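Local coordinates for putative aspartate aminotransferase (Thermus thermophilus, PDB 1IUG), which probably catalyses the pyridoxal 5'-phosphate-dependent transfer of amino groups between amino acids such as aspartate and 2-oxo acids, at residues L43-R48 and E245-L250; L62-L67 and Y91-E96; K69-P74 and E153-A158. All coordinates share one frame; numbering follows the deposited sequence.

Contacts 2 and 3 are buried and close together, their centres 11 Å apart, and both use helix 60-71: contact 2 sets its middle against helix 85-96, whereas contact 3 sets its C-terminal end against strand 155-159. They touch through a salt bridge, K69 NZ to E96 OE1 at 3.2 Å, and through L67 packing on G157 and A158. Contact 1 is a surface contact between two helix ends, with its centre 26 Å from either of the others. Contact 3 is wholly apolar between side chains, contact 2 adds two acidic groups and a water to an isoleucine-centred core, and contact 1 sets leucines against an alanine and the chains of E45 and R48.

Contact 1. Residues L43-R48 and E245-L250; sequences LREAFR and EVLPRL
A46 and L247 mark the closest backbone approach, with their CA atoms 7.1 Å apart, where helix 30-47, which covers the seven-stranded sheet of the large alpha/beta domain (fold type I), meets the link between helices 233-246 and 250-270. The backbone of 43-48 is the last turn of helix 30-47, closed by F47 N bonding to L43 O at 2.9 Å; R48 then leaves it with positive phi (62°), a left-handed conformation. Opposite, helix 233-246 runs into a short 3-10 segment at L247 and P248, and R249 is the N-cap of helix 250-270, so L247 and L250 sit on the bend between two consecutive helices. The segments share no hydrogen bond, and what joins them is side-chain contact. L247 does most of it. Its CD2 methyl lies against the E45 chain, 3.8 Å from E45 CB and 3.7 Å from E45 OE1, and also nears A46 N at 4.2 Å, while its other branch, CD1, reaches A46 CB at 4.2 Å. The leucine therefore straddles two successive residues of the helix. E45 extends beyond CG, and its carboxylate oxygen OE1 comes beside the apolar CD2 methyl. On the other face of helix 30-47, L43 and F47 pack on strand 52-57 and other strands of the large sheet, so the contact ties the outer side of a sheet-covering helix to the turn at 247-250. R48 bends at chi2 (-61°) and approaches L250 from the opposite direction; its guanidinium also makes a long, weak ion pair with E168. R48 NH2 stands 4.2 Å from L250 CD2, oblique to the guanidinium plane.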
loop_
_atom_site.group_PDB
_atom_site.type_symbol
_atom_site.label_atom_id
_atom_site.label_comp_id
_atom_site.label_asym_id
_atom_site.label_seq_id
_atom_site.Cartn_x
_atom_site.Cartn_y
_atom_site.Cartn_z
ATOM N N LEU A 43 13.118 -13.011 -2.096
ATOM C CA LEU A 43 11.807 -13.496 -1.661
ATOM C C LEU A 43 11.539 -14.845 -2.316
ATOM O O LEU A 43 10.830 -15.694 -1.776
ATOM C CB LEU A 43 10.723 -12.484 -2.042
ATOM C CG LEU A 43 10.668 -11.243 -1.147
ATOM C CD1 LEU A 43 9.964 -10.094 -1.847
ATOM C CD2 LEU A 43 9.977 -11.597 0.161
ATOM N N ARG A 44 12.137 -15.013 -3.489
ATOM C CA ARG A 44 12.066 -16.220 -4.303
ATOM C C ARG A 44 12.675 -17.365 -3.494
ATOM O O ARG A 44 12.083 -18.439 -3.375
ATOM C CB ARG A 44 12.881 -15.948 -5.564
ATOM C CG ARG A 44 12.187 -16.168 -6.874
ATOM C CD ARG A 44 11.769 -17.589 -7.084
ATOM N NE ARG A 44 12.906 -18.382 -7.556
ATOM C CZ ARG A 44 13.736 -18.025 -8.539
ATOM N NH1 ARG A 44 13.581 -16.873 -9.185
ATOM N NH2 ARG A 44 14.730 -18.832 -8.885
ATOM N N GLU A 45 13.850 -17.112 -2.921
ATOM C CA GLU A 45 14.549 -18.091 -2.092
ATOM C C GLU A 45 13.795 -18.316 -0.787
ATOM O O GLU A 45 13.679 -19.441 -0.318
ATOM C CB GLU A 45 15.953 -17.602 -1.745
ATOM C CG GLU A 45 16.921 -17.509 -2.900
ATOM C CD GLU A 45 18.295 -17.023 -2.454
ATOM O OE1 GLU A 45 18.716 -17.368 -1.323
ATOM O OE2 GLU A 45 18.950 -16.290 -3.229
ATOM N N ALA A 46 13.318 -17.229 -0.189
ATOM C CA ALA A 46 12.581 -17.291 1.068
ATOM C C ALA A 46 11.335 -18.165 0.958
ATOM O O ALA A 46 11.026 -18.920 1.878
ATOM C CB ALA A 46 12.207 -15.884 1.532
ATOM N N PHE A 47 10.635 -18.072 -0.170
ATOM C CA PHE A 47 9.423 -18.856 -0.397
ATOM C C PHE A 47 9.688 -20.289 -0.868
ATOM O O PHE A 47 8.778 -21.123 -0.852
ATOM C CB PHE A 47 8.509 -18.159 -1.409
ATOM C CG PHE A 47 7.544 -17.186 -0.794
ATOM C CD1 PHE A 47 7.706 -15.814 -0.975
ATOM C CD2 PHE A 47 6.448 -17.643 -0.063
ATOM C CE1 PHE A 47 6.787 -14.916 -0.442
ATOM C CE2 PHE A 47 5.525 -16.751 0.472
ATOM C CZ PHE A 47 5.693 -15.387 0.283
ATOM N N ARG A 48 10.918 -20.564 -1.307
ATOM C CA ARG A 48 11.292 -21.897 -1.784
ATOM C C ARG A 48 10.442 -22.239 -3.002
ATOM O O ARG A 48 9.628 -23.161 -2.962
ATOM C CB ARG A 48 11.039 -22.957 -0.704
ATOM C CG ARG A 48 11.830 -22.831 0.581
ATOM C CD ARG A 48 13.322 -22.923 0.371
ATOM N NE ARG A 48 14.027 -23.064 1.649
ATOM C CZ ARG A 48 13.909 -24.109 2.468
ATOM N NH1 ARG A 48 13.113 -25.130 2.157
ATOM N NH2 ARG A 48 14.591 -24.134 3.609
ATOM N N GLU A 245 20.670 -10.553 5.189
ATOM C CA GLU A 245 21.310 -10.971 6.429
ATOM C C GLU A 245 20.755 -12.277 7.001
ATOM O O GLU A 245 21.512 -13.114 7.494
ATOM C CB GLU A 245 21.201 -9.868 7.486
ATOM C CG GLU A 245 22.005 -10.174 8.748
ATOM C CD GLU A 245 21.781 -9.172 9.861
ATOM O OE1 GLU A 245 21.136 -9.543 10.868
ATOM O OE2 GLU A 245 22.259 -8.022 9.738
ATOM N N VAL A 246 19.440 -12.456 6.918
ATOM C CA VAL A 246 18.792 -13.645 7.465
ATOM C C VAL A 246 18.892 -14.926 6.638
ATOM O O VAL A 246 19.150 -15.994 7.190
ATOM C CB VAL A 246 17.300 -13.363 7.798
ATOM C CG1 VAL A 246 16.590 -14.646 8.213
ATOM C CG2 VAL A 246 17.204 -12.338 8.914
ATOM N N LEU A 247 18.693 -14.820 5.328
ATOM C CA LEU A 247 18.734 -15.986 4.446
ATOM C C LEU A 247 19.952 -16.918 4.550
ATOM O O LEU A 247 19.800 -18.143 4.496
ATOM C CB LEU A 247 18.479 -15.566 2.997
ATOM C CG LEU A 247 17.166 -16.078 2.389
ATOM C CD1 LEU A 247 16.022 -16.009 3.390
ATOM C CD2 LEU A 247 16.830 -15.286 1.140
ATOM N N PRO A 248 21.174 -16.361 4.687
ATOM C CA PRO A 248 22.349 -17.237 4.792
ATOM C C PRO A 248 22.355 -18.038 6.095
ATOM O O PRO A 248 22.968 -19.102 6.173
ATOM C CB PRO A 248 23.515 -16.249 4.741
ATOM C CG PRO A 248 22.967 -15.118 3.924
ATOM C CD PRO A 248 21.593 -14.959 4.518
ATOM N N ARG A 249 21.661 -17.519 7.105
ATOM C CA ARG A 249 21.566 -18.160 8.418
ATOM C C ARG A 249 20.110 -18.511 8.731
ATOM O O ARG A 249 19.704 -18.496 9.892
ATOM C CB ARG A 249 22.073 -17.209 9.507
ATOM C CG ARG A 249 23.504 -16.718 9.353
ATOM C CD ARG A 249 24.512 -17.862 9.358
ATOM N NE ARG A 249 25.886 -17.371 9.475
ATOM C CZ ARG A 249 26.952 -17.985 8.968
ATOM N NH1 ARG A 249 26.817 -19.127 8.296
ATOM N NH2 ARG A 249 28.160 -17.460 9.136
ATOM N N LEU A 250 19.335 -18.840 7.699
ATOM C CA LEU A 250 17.916 -19.159 7.866
ATOM C C LEU A 250 17.597 -20.190 8.947
ATOM O O LEU A 250 16.771 -19.927 9.826
ATOM C CB LEU A 250 17.294 -19.597 6.535
ATOM C CG LEU A 250 15.779 -19.835 6.564
ATOM C CD1 LEU A 250 15.049 -18.554 6.952
ATOM C CD2 LEU A 250 15.299 -20.334 5.215
#

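Contact 2. Residues L62-L67 and Y91-E96; sequences LAMEAL and YEIALE
The carboxylates of E65 and E96 are the flat groups that come near each other here, a like-charge approach with E65 OE2 and E96 OE1 4.3 Å apart. Water 1 lies within hydrogen-bonding distance of both, 3.2 Å from E65 OE2 and 3.1 Å from E96 OE1, and can donate to either, though it has more acceptors in reach than protons. The same two oxygens each form a salt bridge with K69, whose ammonium probably offsets the repulsion between the two acids. E65 carries its carboxylate along an extended chain, with CG anti to the backbone N (chi1 179°), whereas E96 folds at chi2 (-80°). The one aromatic ring, that of Y91, lies away from the interface; L95 CG covers one of its faces, offset toward the rim, and R103 makes a cation-pi contact with it. The backbones belong to neighbouring helices of the large alpha/beta domain: helix 60-71 precedes strand 77-82, and helix 85-96 forms the beta-alpha-beta crossover from that strand to the parallel strand 100-105. Their axes approach to 9.9 Å at a signed crossing angle of -46°. I93 fills the gap with both its branches. I93 CG2 sits 3.8 Å from E65 CA, over the helix backbone, and I93 CD1, at the end of the other branch, presses on M64 CB at 3.7 Å. M64 continues past this point to R89 and F90 of helix 85-96. The second subunit also packs here: its Y211 lies on I93 and E65, its Y211 OH bonds to E92 OE1, and the backbone N of its Y212 bonds to E65 OE1.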
loop_
_atom_site.group_PDB
_atom_site.type_symbol
_atom_site.label_atom_id
_atom_site.label_comp_id
_atom_site.label_asym_id
_atom_site.label_seq_id
_atom_site.Cartn_x
_atom_site.Cartn_y
_atom_site.Cartn_z
ATOM N N LEU A 62 -4.328 -7.266 1.091
ATOM C CA LEU A 62 -4.335 -6.949 -0.335
ATOM C C LEU A 62 -3.757 -8.108 -1.144
ATOM O O LEU A 62 -4.270 -8.449 -2.210
ATOM C CB LEU A 62 -3.528 -5.677 -0.611
ATOM C CG LEU A 62 -3.465 -5.243 -2.075
ATOM C CD1 LEU A 62 -4.842 -4.795 -2.536
ATOM C CD2 LEU A 62 -2.464 -4.122 -2.242
ATOM N N ALA A 63 -2.678 -8.696 -0.634
ATOM C CA ALA A 63 -2.019 -9.827 -1.288
ATOM C C ALA A 63 -2.939 -11.051 -1.318
ATOM O O ALA A 63 -2.927 -11.819 -2.281
ATOM C CB ALA A 63 -0.708 -10.163 -0.570
ATOM N N MET A 64 -3.729 -11.228 -0.257
ATOM C CA MET A 64 -4.670 -12.346 -0.165
ATOM C C MET A 64 -5.759 -12.208 -1.224
ATOM O O MET A 64 -6.100 -13.177 -1.899
ATOM C CB MET A 64 -5.309 -12.404 1.222
ATOM C CG MET A 64 -4.382 -12.857 2.325
ATOM S SD MET A 64 -5.124 -12.588 3.949
ATOM C CE MET A 64 -6.333 -13.915 4.039
ATOM N N GLU A 65 -6.277 -10.991 -1.376
ATOM C CA GLU A 65 -7.313 -10.699 -2.359
ATOM C C GLU A 65 -6.802 -10.872 -3.784
ATOM O O GLU A 65 -7.511 -11.403 -4.637
ATOM C CB GLU A 65 -7.844 -9.270 -2.183
ATOM C CG GLU A 65 -8.924 -8.888 -3.202
ATOM C CD GLU A 65 -9.589 -7.556 -2.907
ATOM O OE1 GLU A 65 -9.593 -7.125 -1.737
ATOM O OE2 GLU A 65 -10.125 -6.942 -3.847
ATOM N N ALA A 66 -5.575 -10.420 -4.037
ATOM C CA ALA A 66 -4.980 -10.526 -5.366
ATOM C C ALA A 66 -4.758 -11.981 -5.763
ATOM O O ALA A 66 -4.911 -12.342 -6.932
ATOM C CB ALA A 66 -3.672 -9.766 -5.419
ATOM N N LEU A 67 -4.376 -12.801 -4.788
ATOM C CA LEU A 67 -4.137 -14.222 -5.015
ATOM C C LEU A 67 -5.433 -14.888 -5.461
ATOM O O LEU A 67 -5.462 -15.581 -6.478
ATOM C CB LEU A 67 -3.624 -14.882 -3.728
ATOM C CG LEU A 67 -3.241 -16.372 -3.708
ATOM C CD1 LEU A 67 -2.314 -16.616 -2.534
ATOM C CD2 LEU A 67 -4.469 -17.286 -3.607
ATOM N N TYR A 91 -12.384 -16.519 3.675
ATOM C CA TYR A 91 -13.746 -16.858 3.320
ATOM C C TYR A 91 -14.493 -15.644 2.753
ATOM O O TYR A 91 -15.111 -15.727 1.690
ATOM C CB TYR A 91 -14.470 -17.417 4.555
ATOM C CG TYR A 91 -15.978 -17.543 4.405
ATOM C CD1 TYR A 91 -16.537 -18.495 3.553
ATOM C CD2 TYR A 91 -16.848 -16.701 5.110
ATOM C CE1 TYR A 91 -17.921 -18.606 3.401
ATOM C CE2 TYR A 91 -18.237 -16.809 4.966
ATOM C CZ TYR A 91 -18.763 -17.764 4.107
ATOM O OH TYR A 91 -20.126 -17.880 3.941
ATOM N N GLU A 92 -14.414 -14.519 3.465
ATOM C CA GLU A 92 -15.066 -13.279 3.042
ATOM C C GLU A 92 -14.507 -12.790 1.709
ATOM O O GLU A 92 -15.253 -12.332 0.848
ATOM C CB GLU A 92 -14.907 -12.192 4.106
ATOM C CG GLU A 92 -15.590 -12.494 5.440
ATOM C CD GLU A 92 -15.334 -11.419 6.493
ATOM O OE1 GLU A 92 -14.938 -10.289 6.128
ATOM O OE2 GLU A 92 -15.528 -11.704 7.695
ATOM N N ILE A 93 -13.192 -12.894 1.538
ATOM C CA ILE A 93 -12.543 -12.488 0.290
ATOM C C ILE A 93 -13.062 -13.338 -0.874
ATOM O O ILE A 93 -13.306 -12.823 -1.969
ATOM C CB ILE A 93 -10.997 -12.619 0.394
ATOM C CG1 ILE A 93 -10.438 -11.518 1.298
ATOM C CG2 ILE A 93 -10.350 -12.570 -0.995
ATOM C CD1 ILE A 93 -8.951 -11.614 1.543
ATOM N N ALA A 94 -13.232 -14.634 -0.626
ATOM C CA ALA A 94 -13.726 -15.565 -1.640
ATOM C C ALA A 94 -15.157 -15.213 -2.045
ATOM O O ALA A 94 -15.507 -15.273 -3.225
ATOM C CB ALA A 94 -13.651 -16.996 -1.125
ATOM N N LEU A 95 -15.976 -14.843 -1.060
ATOM C CA LEU A 95 -17.355 -14.449 -1.322
ATOM C C LEU A 95 -17.397 -13.207 -2.209
ATOM O O LEU A 95 -18.027 -13.221 -3.270
ATOM C CB LEU A 95 -18.104 -14.168 -0.016
ATOM C CG LEU A 95 -18.590 -15.388 0.765
ATOM C CD1 LEU A 95 -19.261 -14.942 2.056
ATOM C CD2 LEU A 95 -19.560 -16.196 -0.096
ATOM N N GLU A 96 -16.686 -12.155 -1.796
ATOM C CA GLU A 96 -16.657 -10.904 -2.553
ATOM C C GLU A 96 -16.093 -11.105 -3.963
ATOM O O GLU A 96 -16.467 -10.394 -4.895
ATOM C CB GLU A 96 -15.863 -9.835 -1.786
ATOM C CG GLU A 96 -16.025 -8.398 -2.312
ATOM C CD GLU A 96 -15.171 -8.092 -3.530
ATOM O OE1 GLU A 96 -14.035 -8.601 -3.611
ATOM O OE2 GLU A 96 -15.630 -7.332 -4.411
HETATM O O HOH W 1 -12.628 -7.017 -5.854
#

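Contact 3. Residues K69-P74 and E153-A158; sequences KNLFAP and EGLVGA
Helix 60-71 belongs to a beta-alpha-beta crossover that joins strands 52-57 and 77-82, which run in the same direction but lie far apart in the seven-stranded sheet; L71, near the helix's C-terminal end, and F72 just after it meet L155 at the start of strand 155-159. The backbones stay well apart, with the CA atoms of L71 and L155 8.2 Å from each other, and side chains bridge that distance. L155 is the hub. Its CB comes 4.0 Å from F72 CZ, the far tip of the ring, while its CD1 passes on to lie 3.8 Å from L71 O and 4.2 Å from L71 CB. One leucine thus touches a ring through its first carbon, and both a side chain and a carbonyl through one methyl. The F72 and L155 side chains run antiparallel alongside one another; the approach to the ring is oblique. F72 has an extended backbone (phi -130°), and with CG beside its backbone N (chi1 -59°) the ring extends toward the strand. The oxygen of L155 is 4.2 Å from F72 CZ, so the strand backbone lies just beyond the ring tip. At G157, two residues along the same strand, the bare backbone is partly covered by 69-74. F72 O accepts a bond from R209, and the N70 amide ties the helix end to L213 and L215. Strand 155-159 is itself paired, L155 and G157 bonding to L125 of one neighbour and V156 to D177. V156 points away and packs on F147 and K148 of helix 140-150. Helices on both faces of one mixed, largely parallel sheet are typical of the three-layer alpha/beta/alpha large domain of fold-type I pyridoxal-phosphate enzymes.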
loop_
_atom_site.group_PDB
_atom_site.type_symbol
_atom_site.label_atom_id
_atom_site.label_comp_id
_atom_site.label_asym_id
_atom_site.label_seq_id
_atom_site.Cartn_x
_atom_site.Cartn_y
_atom_site.Cartn_z
ATOM N N LYS A 69 -8.393 -13.471 -6.531
ATOM C CA LYS A 69 -8.924 -12.861 -7.753
ATOM C C LYS A 69 -8.232 -13.333 -9.031
ATOM O O LYS A 69 -8.877 -13.534 -10.056
ATOM C CB LYS A 69 -8.759 -11.335 -7.703
ATOM C CG LYS A 69 -9.700 -10.555 -6.799
ATOM C CD LYS A 69 -11.139 -10.748 -7.190
ATOM C CE LYS A 69 -12.089 -9.949 -6.311
ATOM N NZ LYS A 69 -11.399 -9.147 -5.270
ATOM N N ASN A 70 -6.913 -13.457 -8.977
ATOM C CA ASN A 70 -6.143 -13.841 -10.149
ATOM C C ASN A 70 -5.972 -15.325 -10.444
ATOM O O ASN A 70 -5.364 -15.682 -11.451
ATOM C CB ASN A 70 -4.778 -13.148 -10.117
ATOM C CG ASN A 70 -4.882 -11.649 -10.323
ATOM O OD1 ASN A 70 -4.634 -11.147 -11.415
ATOM N ND2 ASN A 70 -5.256 -10.928 -9.274
ATOM N N LEU A 71 -6.495 -16.184 -9.574
ATOM C CA LEU A 71 -6.386 -17.629 -9.776
ATOM C C LEU A 71 -7.736 -18.316 -9.892
ATOM O O LEU A 71 -7.815 -19.462 -10.324
ATOM C CB LEU A 71 -5.581 -18.277 -8.650
ATOM C CG LEU A 71 -4.075 -18.018 -8.693
ATOM C CD1 LEU A 71 -3.429 -18.602 -7.459
ATOM C CD2 LEU A 71 -3.476 -18.606 -9.960
ATOM N N PHE A 72 -8.793 -17.614 -9.499
ATOM C CA PHE A 72 -10.138 -18.163 -9.554
ATOM C C PHE A 72 -11.095 -17.190 -10.239
ATOM O O PHE A 72 -11.106 -15.991 -9.940
ATOM C CB PHE A 72 -10.637 -18.489 -8.141
ATOM C CG PHE A 72 -9.777 -19.479 -7.404
ATOM C CD1 PHE A 72 -8.847 -19.046 -6.459
ATOM C CD2 PHE A 72 -9.880 -20.843 -7.666
ATOM C CE1 PHE A 72 -8.028 -19.958 -5.787
ATOM C CE2 PHE A 72 -9.070 -21.763 -7.003
ATOM C CZ PHE A 72 -8.140 -21.319 -6.061
ATOM N N ALA A 73 -11.860 -17.707 -11.197
ATOM C CA ALA A 73 -12.832 -16.902 -11.926
ATOM C C ALA A 73 -14.182 -17.006 -11.218
ATOM O O ALA A 73 -14.421 -17.955 -10.464
ATOM C CB ALA A 73 -12.943 -17.385 -13.369
ATOM N N PRO A 74 -15.072 -16.018 -11.428
ATOM C CA PRO A 74 -16.398 -16.012 -10.800
ATOM C C PRO A 74 -17.188 -17.287 -11.093
ATOM O O PRO A 74 -17.192 -17.777 -12.221
ATOM C CB PRO A 74 -17.066 -14.792 -11.435
ATOM C CG PRO A 74 -15.919 -13.875 -11.673
ATOM C CD PRO A 74 -14.885 -14.807 -12.248
ATOM N N GLU A 153 -6.636 -31.366 -10.689
ATOM C CA GLU A 153 -6.537 -30.097 -11.397
ATOM C C GLU A 153 -6.780 -28.884 -10.495
ATOM O O GLU A 153 -6.803 -27.746 -10.967
ATOM C CB GLU A 153 -7.508 -30.084 -12.582
ATOM C CG GLU A 153 -7.208 -31.133 -13.657
ATOM C CD GLU A 153 -6.001 -30.783 -14.523
ATOM O OE1 GLU A 153 -4.914 -30.497 -13.973
ATOM O OE2 GLU A 153 -6.140 -30.799 -15.767
ATOM N N GLY A 154 -6.928 -29.131 -9.196
ATOM C CA GLY A 154 -7.180 -28.054 -8.254
ATOM C C GLY A 154 -5.969 -27.232 -7.849
ATOM O O GLY A 154 -4.820 -27.638 -8.051
ATOM N N LEU A 155 -6.237 -26.064 -7.275
ATOM C CA LEU A 155 -5.181 -25.161 -6.823
ATOM C C LEU A 155 -5.263 -24.957 -5.319
ATOM O O LEU A 155 -6.356 -24.879 -4.755
ATOM C CB LEU A 155 -5.301 -23.802 -7.518
ATOM C CG LEU A 155 -4.993 -23.708 -9.012
ATOM C CD1 LEU A 155 -5.527 -22.394 -9.554
ATOM C CD2 LEU A 155 -3.499 -23.822 -9.254
ATOM N N VAL A 156 -4.103 -24.893 -4.672
ATOM C CA VAL A 156 -4.036 -24.678 -3.230
ATOM C C VAL A 156 -3.351 -23.339 -2.943
ATOM O O VAL A 156 -2.160 -23.168 -3.221
ATOM C CB VAL A 156 -3.262 -25.811 -2.515
ATOM C CG1 VAL A 156 -3.181 -25.536 -1.012
ATOM C CG2 VAL A 156 -3.940 -27.157 -2.768
ATOM N N GLY A 157 -4.132 -22.379 -2.452
ATOM C CA GLY A 157 -3.608 -21.065 -2.117
ATOM C C GLY A 157 -3.399 -20.987 -0.615
ATOM O O GLY A 157 -4.228 -21.487 0.149
ATOM N N ALA A 158 -2.309 -20.358 -0.178
ATOM C CA ALA A 158 -2.040 -20.275 1.253
ATOM C C ALA A 158 -1.665 -18.902 1.800
ATOM O O ALA A 158 -1.035 -18.090 1.122
ATOM C CB ALA A 158 -0.971 -21.279 1.634
#